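Local coordinates for protein putative activator of HSP90 (Plasmodium falciparum, PDB 3N72) that probably binds the Hsp90 chaperone and stimulates its ATPase activity, this chain being the N-terminal domain of an Aha1-family activator, at residues E120-R123 with F124-D127. Numbering follows the deposited sequence.
Sequences ENLR and FIYD
Arg123 and Asp127, one turn apart in the first turns of helix 120-142, form an i to i+4 salt bridge in the conformer given for Arg123, one of two modelled. There, Arg123 NE lies 2.7 Å from Asp127 OD2, yet the carboxylate does not meet the guanidinium edge to edge: the two planes stand 78° apart, and Asp127 OD1 sits over the centre of one guanidinium face, 3.1 Å from Arg123 CZ. The long Arg123 chain, bent at chi2 (59°), can span the turn to the short Asp127 carboxylate. Tyr126 flanks the pair, its CD2 3.9 Å from Arg123 NH1; the planes are 14° apart but the groups meet obliquely, and the ring's cation-pi contact is with Arg115.

Backbone bonds follow the alpha-helical pattern, from Phe124 N to Glu120 O through to Asp127 N to Arg123 O (2.9 Å).

On the apolar side, Leu122 CD2 and Ile125 CD1 approach only loosely, at 4.5 Å. Both residues instead pack on Trp78 and Tyr80 of strand 65-82, where branched aliphatic chains suit a buried interface.

The helix start is thus amphipathic: aliphatic groups fasten it to the sheet, while in this conformer Asp127 probably offsets the positive charge that Arg123 and nearby Arg115 bring together.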
loop_
_atom_site.group_PDB
_atom_site.type_symbol
_atom_site.label_atom_id
_atom_site.label_comp_id
_atom_site.label_asym_id
_atom_site.label_seq_id
_atom_site.Cartn_x
_atom_site.Cartn_y
_atom_site.Cartn_z
ATOM N N GLU B 120 30.656 32.466 31.160
ATOM C CA GLU B 120 31.182 33.316 30.076
ATOM C C GLU B 120 31.378 32.591 28.748
ATOM O O GLU B 120 31.107 33.160 27.694
ATOM C CB GLU B 120 32.495 34.011 30.483
ATOM C CG GLU B 120 32.278 35.389 31.057
ATOM C CD GLU B 120 31.312 36.235 30.218
ATOM O OE1 GLU B 120 31.641 36.538 29.044
ATOM O OE2 GLU B 120 30.217 36.580 30.730
ATOM N N ASN B 121 31.865 31.352 28.792
ATOM C CA ASN B 121 32.003 30.558 27.552
ATOM C C ASN B 121 30.706 30.375 26.751
ATOM O O ASN B 121 30.700 30.534 25.534
ATOM C CB ASN B 121 32.618 29.195 27.840
ATOM C CG ASN B 121 34.067 29.284 28.242
ATOM O OD1 ASN B 121 34.651 30.368 28.292
ATOM N ND2 ASN B 121 34.668 28.130 28.537
ATOM N N LEU B 122 29.619 30.035 27.431
ATOM C CA LEU B 122 28.335 29.858 26.752
ATOM C C LEU B 122 27.736 31.158 26.263
ATOM O O LEU B 122 27.096 31.191 25.204
ATOM C CB LEU B 122 27.346 29.129 27.641
ATOM C CG LEU B 122 27.644 27.687 28.002
ATOM C CD1 LEU B 122 26.475 27.128 28.842
ATOM C CD2 LEU B 122 27.853 26.870 26.750
ATOM N N ARG B 123 27.942 32.240 27.014
ATOM C CA ARG B 123 27.465 33.538 26.560
ATOM C C ARG B 123 28.141 33.899 25.242
ATOM O O ARG B 123 27.481 34.371 24.311
ATOM C CB ARG B 123 27.709 34.631 27.602
ATOM C CG ARG B 123 27.249 36.003 27.143
ATOM C CD ARG B 123 25.764 35.994 26.822
ATOM N NE ARG B 123 25.259 37.321 26.467
ATOM C CZ ARG B 123 23.985 37.581 26.188
ATOM N NH1 ARG B 123 23.091 36.602 26.212
ATOM N NH2 ARG B 123 23.606 38.814 25.870
ATOM N N PHE B 124 29.451 33.669 25.162
ATOM C CA PHE B 124 30.191 33.968 23.939
ATOM C C PHE B 124 29.651 33.154 22.757
ATOM O O PHE B 124 29.413 33.707 21.693
ATOM C CB PHE B 124 31.690 33.711 24.103
ATOM C CG PHE B 124 32.445 33.757 22.801
ATOM C CD1 PHE B 124 32.640 34.966 22.127
ATOM C CD2 PHE B 124 32.945 32.591 22.230
ATOM C CE1 PHE B 124 33.329 35.006 20.897
ATOM C CE2 PHE B 124 33.637 32.630 21.020
ATOM C CZ PHE B 124 33.824 33.844 20.354
ATOM N N ILE B 125 29.446 31.855 22.969
ATOM C CA ILE B 125 28.916 30.969 21.917
ATOM C C ILE B 125 27.534 31.420 21.490
ATOM O O ILE B 125 27.271 31.548 20.302
ATOM C CB ILE B 125 28.861 29.481 22.341
ATOM C CG1 ILE B 125 30.288 28.946 22.506
ATOM C CG2 ILE B 125 28.090 28.647 21.279
ATOM C CD1 ILE B 125 30.364 27.594 23.140
ATOM N N TYR B 126 26.656 31.664 22.459
ATOM C CA TYR B 126 25.305 32.143 22.149
ATOM C C TYR B 126 25.321 33.440 21.348
ATOM O O TYR B 126 24.703 33.516 20.295
ATOM C CB TYR B 126 24.458 32.312 23.414
ATOM C CG TYR B 126 23.069 32.846 23.139
ATOM C CD1 TYR B 126 22.003 31.971 22.856
ATOM C CD2 TYR B 126 22.811 34.216 23.137
ATOM C CE1 TYR B 126 20.747 32.454 22.589
ATOM C CE2 TYR B 126 21.538 34.708 22.865
ATOM C CZ TYR B 126 20.513 33.822 22.598
ATOM O OH TYR B 126 19.255 34.306 22.333
ATOM N N ASP B 127 26.017 34.462 21.856
ATOM C CA ASP B 127 26.052 35.764 21.187
ATOM C C ASP B 127 26.723 35.709 19.826
ATOM O O ASP B 127 26.235 36.313 18.876
ATOM C CB ASP B 127 26.764 36.808 22.054
ATOM C CG ASP B 127 25.942 37.243 23.244
ATOM O OD1 ASP B 127 24.689 37.106 23.230
ATOM O OD2 ASP B 127 26.563 37.755 24.196
#